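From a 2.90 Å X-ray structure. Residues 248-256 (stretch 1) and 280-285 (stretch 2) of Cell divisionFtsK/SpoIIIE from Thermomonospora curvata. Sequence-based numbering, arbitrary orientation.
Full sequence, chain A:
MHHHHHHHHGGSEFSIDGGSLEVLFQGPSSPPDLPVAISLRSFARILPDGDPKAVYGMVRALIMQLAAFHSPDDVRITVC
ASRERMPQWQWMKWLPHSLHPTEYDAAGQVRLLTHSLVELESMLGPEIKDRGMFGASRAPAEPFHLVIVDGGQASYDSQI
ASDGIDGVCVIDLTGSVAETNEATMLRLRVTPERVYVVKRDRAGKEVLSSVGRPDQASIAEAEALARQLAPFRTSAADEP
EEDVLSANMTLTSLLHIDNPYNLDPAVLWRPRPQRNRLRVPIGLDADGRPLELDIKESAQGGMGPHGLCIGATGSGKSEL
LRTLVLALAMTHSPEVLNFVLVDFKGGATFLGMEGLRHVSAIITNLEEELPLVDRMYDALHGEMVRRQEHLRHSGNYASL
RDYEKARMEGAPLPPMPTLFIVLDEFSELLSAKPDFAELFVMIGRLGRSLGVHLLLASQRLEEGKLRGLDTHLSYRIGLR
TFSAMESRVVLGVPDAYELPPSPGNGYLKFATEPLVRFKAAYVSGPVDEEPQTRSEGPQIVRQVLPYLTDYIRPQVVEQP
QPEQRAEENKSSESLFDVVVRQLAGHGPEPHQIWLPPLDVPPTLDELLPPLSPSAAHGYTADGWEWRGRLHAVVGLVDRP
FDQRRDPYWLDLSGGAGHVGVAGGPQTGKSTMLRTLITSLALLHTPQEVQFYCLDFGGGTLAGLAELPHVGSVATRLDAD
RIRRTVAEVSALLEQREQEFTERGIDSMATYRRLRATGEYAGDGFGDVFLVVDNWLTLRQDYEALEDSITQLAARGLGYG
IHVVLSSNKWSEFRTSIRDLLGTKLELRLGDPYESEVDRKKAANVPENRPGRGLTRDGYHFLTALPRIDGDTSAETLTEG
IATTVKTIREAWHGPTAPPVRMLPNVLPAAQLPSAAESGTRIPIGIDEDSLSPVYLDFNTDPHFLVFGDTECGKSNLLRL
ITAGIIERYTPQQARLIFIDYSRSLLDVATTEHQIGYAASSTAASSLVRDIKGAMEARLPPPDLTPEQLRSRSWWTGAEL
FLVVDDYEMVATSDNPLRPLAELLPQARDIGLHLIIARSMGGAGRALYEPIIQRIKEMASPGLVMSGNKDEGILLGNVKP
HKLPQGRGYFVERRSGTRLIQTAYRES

Stretch 1, residues 248-256: NMTLTSLLH
Stretch 2 (280-285) VPIGLD

A short helix, Leu251 to Leu254, packs on a strand already under way at Val280, burying 292 Å² over both sides without a hydrogen bond between them. Nearest CA pairs are Met249 CA to Gly283 CA at 7.5 Å, Leu251 CA to Ile282 CA at 7.7 Å and Leu254 CA to Pro281 CA at 6.7 Å, so sequence ascends on one side as it descends on the other.

Pro281 and Leu284 point CA-to-CB toward the helix, whereas Ile282 (phi/psi -116/-14, chi1 p) points away. Leu254 (-71/-23; m,p), the main bump with 77 Å² covered, fits a hollow lined by Pro281, the Gly283 carbonyl (backbone 170/-164) and Leu284: Leu254 CD2 lies 3.7 Å from Gly283 O, 3.7 Å from Pro281 CB and 4.5 Å from Leu284 CD2.

Pro281 (-75/143, C-gamma endo) meets a second leucine, with Leu255 CD2 3.7 Å from Pro281 CD; Leu255 is m,t at -98/14. Leu251 (-66/-29; t,p) starts sideways, yet Leu251 CD1 comes within 3.9 Å of Pro281 O. Met249 (-104/153; t,p,p) points CA-to-CB toward the strand, Met249 CB sitting 4.3 Å from Leu284 CD1 (Leu284 m,t; -115/149).

Thr250 (-85/146, chi1 p) holds the N-cap position. Ser253 N donates to backbone Thr250 O at 3.1 Å and, separately, Ser253 OG to Thr250 OG1 at 2.5 Å. Leu255 N to Leu251 O, 3.2 Å, closes the turn.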

ATOM      1  N   ASN A 248      -6.610  46.946 -40.616  1.00145.53           N
ATOM      2  CA  ASN A 248      -6.719  45.525 -40.286  1.00134.75           C
ATOM      3  C   ASN A 248      -8.072  44.935 -40.650  1.00121.78           C
ATOM      4  O   ASN A 248      -9.128  45.484 -40.335  1.00111.76           O
ATOM      5  CB  ASN A 248      -6.411  45.248 -38.800  1.00130.63           C
ATOM      6  CG  ASN A 248      -5.274  46.110 -38.250  1.00130.11           C
ATOM      7  OD1 ASN A 248      -5.339  46.586 -37.113  1.00132.18           O
ATOM      8  ND2 ASN A 248      -4.258  46.367 -39.079  1.00134.56           N
ATOM      9  N   MET A 249      -8.004  43.780 -41.302  1.00111.21           N
ATOM     10  CA  MET A 249      -9.163  43.151 -41.904  1.00106.29           C
ATOM     11  C   MET A 249      -9.646  41.979 -41.061  1.00100.15           C
ATOM     12  O   MET A 249      -8.868  41.363 -40.333  1.00105.28           O
ATOM     13  CB  MET A 249      -8.816  42.687 -43.320  1.00 88.78           C
ATOM     14  CG  MET A 249     -10.007  42.459 -44.221  1.00 90.82           C
ATOM     15  SD  MET A 249     -10.992  43.952 -44.442  1.00136.51           S
ATOM     16  CE  MET A 249      -9.793  45.040 -45.207  1.00 99.18           C
ATOM     17  N   THR A 250     -10.936  41.681 -41.156  1.00 98.22           N
ATOM     18  CA  THR A 250     -11.517  40.557 -40.438  1.00 89.26           C
ATOM     19  C   THR A 250     -11.348  39.273 -41.237  1.00 93.43           C
ATOM     20  O   THR A 250     -11.390  39.289 -42.467  1.00 95.36           O
ATOM     21  CB  THR A 250     -13.008  40.784 -40.150  1.00 90.25           C
ATOM     22  OG1 THR A 250     -13.706  40.993 -41.384  1.00 98.58           O
ATOM     23  CG2 THR A 250     -13.200  41.997 -39.258  1.00104.25           C
ATOM     24  N   LEU A 251     -11.160  38.160 -40.534  1.00 86.40           N
ATOM     25  CA  LEU A 251     -10.964  36.870 -41.182  1.00 72.60           C
ATOM     26  C   LEU A 251     -12.220  36.432 -41.929  1.00 82.95           C
ATOM     27  O   LEU A 251     -12.138  35.715 -42.927  1.00 90.84           O
ATOM     28  CB  LEU A 251     -10.561  35.812 -40.152  1.00 71.42           C
ATOM     29  CG  LEU A 251     -10.299  34.395 -40.666  1.00 61.57           C
ATOM     30  CD1 LEU A 251      -9.336  34.416 -41.839  1.00 79.45           C
ATOM     31  CD2 LEU A 251      -9.754  33.521 -39.551  1.00 59.84           C
ATOM     32  N   THR A 252     -13.379  36.874 -41.451  1.00 87.43           N
ATOM     33  CA  THR A 252     -14.644  36.549 -42.100  1.00 94.07           C
ATOM     34  C   THR A 252     -14.714  37.154 -43.499  1.00102.38           C
ATOM     35  O   THR A 252     -15.405  36.636 -44.376  1.00 94.69           O
ATOM     36  CB  THR A 252     -15.850  37.038 -41.273  1.00 99.14           C
ATOM     37  OG1 THR A 252     -17.056  36.836 -42.020  1.00124.41           O
ATOM     38  CG2 THR A 252     -15.716  38.513 -40.945  1.00 93.27           C
ATOM     39  N   SER A 253     -13.988  38.248 -43.704  1.00103.29           N
ATOM     40  CA  SER A 253     -13.960  38.919 -44.996  1.00 95.32           C
ATOM     41  C   SER A 253     -13.151  38.118 -46.010  1.00 89.08           C
ATOM     42  O   SER A 253     -13.565  37.954 -47.157  1.00 95.57           O
ATOM     43  CB  SER A 253     -13.379  40.326 -44.855  1.00100.40           C
ATOM     44  OG  SER A 253     -14.089  41.077 -43.886  1.00103.38           O
ATOM     45  N   LEU A 254     -12.001  37.616 -45.575  1.00 80.31           N
ATOM     46  CA  LEU A 254     -11.103  36.871 -46.452  1.00 73.95           C
ATOM     47  C   LEU A 254     -11.673  35.506 -46.820  1.00 81.16           C
ATOM     48  O   LEU A 254     -11.294  34.922 -47.835  1.00 76.90           O
ATOM     49  CB  LEU A 254      -9.727  36.701 -45.798  1.00 75.71           C
ATOM     50  CG  LEU A 254      -8.769  37.899 -45.797  1.00 64.96           C
ATOM     51  CD1 LEU A 254      -9.205  38.970 -44.812  1.00 82.21           C
ATOM     52  CD2 LEU A 254      -7.347  37.452 -45.499  1.00 61.56           C
ATOM     53  N   LEU A 255     -12.582  35.001 -45.993  1.00 79.72           N
ATOM     54  CA  LEU A 255     -13.187  33.697 -46.234  1.00 78.41           C
ATOM     55  C   LEU A 255     -14.553  33.821 -46.900  1.00 82.40           C
ATOM     56  O   LEU A 255     -15.320  32.858 -46.939  1.00 94.05           O
ATOM     57  CB  LEU A 255     -13.310  32.913 -44.926  1.00 77.25           C
ATOM     58  CG  LEU A 255     -11.993  32.380 -44.362  1.00 71.30           C
ATOM     59  CD1 LEU A 255     -12.233  31.610 -43.078  1.00 73.93           C
ATOM     60  CD2 LEU A 255     -11.294  31.507 -45.389  1.00 72.75           C
ATOM     61  N   HIS A 256     -14.845  35.012 -47.413  1.00 85.05           N
ATOM     62  CA  HIS A 256     -16.057  35.268 -48.187  1.00 90.56           C
ATOM     63  C   HIS A 256     -17.330  34.936 -47.413  1.00 93.32           C
ATOM     64  O   HIS A 256     -18.252  34.331 -47.958  1.00 99.60           O
ATOM     65  CB  HIS A 256     -16.030  34.473 -49.495  1.00100.51           C
ATOM     66  CG  HIS A 256     -14.764  34.637 -50.280  1.00101.91           C
ATOM     67  ND1 HIS A 256     -13.905  35.698 -50.096  1.00 98.87           N
ATOM     68  CD2 HIS A 256     -14.212  33.868 -51.247  1.00 93.06           C
ATOM     69  CE1 HIS A 256     -12.877  35.578 -50.919  1.00100.11           C
ATOM     70  NE2 HIS A 256     -13.040  34.477 -51.627  1.00104.36           N
ATOM     71  N   VAL A 280      -5.326  28.237 -46.220  1.00 55.16           N
ATOM     72  CA  VAL A 280      -6.188  29.301 -45.726  1.00 58.72           C
ATOM     73  C   VAL A 280      -5.478  30.649 -45.776  1.00 64.20           C
ATOM     74  O   VAL A 280      -4.255  30.713 -45.665  1.00 57.31           O
ATOM     75  CB  VAL A 280      -6.650  29.021 -44.282  1.00 60.98           C
ATOM     76  CG1 VAL A 280      -7.591  27.830 -44.246  1.00 61.21           C
ATOM     77  CG2 VAL A 280      -5.451  28.789 -43.379  1.00 55.34           C
ATOM     78  N   PRO A 281      -6.245  31.734 -45.959  1.00 65.97           N
ATOM     79  CA  PRO A 281      -5.665  33.078 -45.937  1.00 63.22           C
ATOM     80  C   PRO A 281      -5.330  33.523 -44.518  1.00 61.12           C
ATOM     81  O   PRO A 281      -6.073  33.215 -43.589  1.00 70.36           O
ATOM     82  CB  PRO A 281      -6.773  33.944 -46.537  1.00 58.12           C
ATOM     83  CG  PRO A 281      -8.023  33.223 -46.194  1.00 48.63           C
ATOM     84  CD  PRO A 281      -7.683  31.762 -46.277  1.00 59.82           C
ATOM     85  N   ILE A 282      -4.222  34.237 -44.358  1.00 62.32           N
ATOM     86  CA  ILE A 282      -3.817  34.731 -43.048  1.00 63.96           C
ATOM     87  C   ILE A 282      -3.822  36.254 -43.014  1.00 68.86           C
ATOM     88  O   ILE A 282      -3.774  36.858 -41.944  1.00 70.69           O
ATOM     89  CB  ILE A 282      -2.419  34.222 -42.656  1.00 55.53           C
ATOM     90  CG1 ILE A 282      -1.367  34.751 -43.631  1.00 63.70           C
ATOM     91  CG2 ILE A 282      -2.399  32.704 -42.614  1.00 50.34           C
ATOM     92  CD1 ILE A 282       0.036  34.268 -43.335  1.00 63.91           C
ATOM     93  N   GLY A 283      -3.884  36.869 -44.190  1.00 82.58           N
ATOM     94  CA  GLY A 283      -3.886  38.315 -44.292  1.00 79.39           C
ATOM     95  C   GLY A 283      -3.729  38.804 -45.719  1.00 72.38           C
ATOM     96  O   GLY A 283      -3.897  38.040 -46.668  1.00 67.21           O
ATOM     97  N   LEU A 284      -3.401  40.083 -45.865  1.00 67.18           N
ATOM     98  CA  LEU A 284      -3.254  40.702 -47.178  1.00 60.46           C
ATOM     99  C   LEU A 284      -1.813  41.130 -47.425  1.00 63.49           C
ATOM    100  O   LEU A 284      -1.103  41.488 -46.489  1.00 71.00           O
ATOM    101  CB  LEU A 284      -4.183  41.909 -47.301  1.00 51.65           C
ATOM    102  CG  LEU A 284      -5.669  41.653 -47.055  1.00 53.17           C
ATOM    103  CD1 LEU A 284      -6.412  42.962 -46.868  1.00 54.73           C
ATOM    104  CD2 LEU A 284      -6.266  40.860 -48.201  1.00 61.57           C
ATOM    105  N   ASP A 285      -1.384  41.098 -48.683  1.00 62.23           N
ATOM    106  CA  ASP A 285      -0.044  41.558 -49.026  1.00 71.86           C
ATOM    107  C   ASP A 285      -0.045  43.052 -49.328  1.00 71.30           C
ATOM    108  O   ASP A 285      -0.982  43.764 -48.973  1.00 72.27           O
ATOM    109  CB  ASP A 285       0.527  40.768 -50.211  1.00 63.03           C
ATOM    110  CG  ASP A 285      -0.338  40.854 -51.460  1.00 73.40           C
ATOM    111  OD1 ASP A 285      -1.222  41.732 -51.540  1.00 79.90           O
ATOM    112  OD2 ASP A 285      -0.123  40.035 -52.377  1.00 84.18           O
TER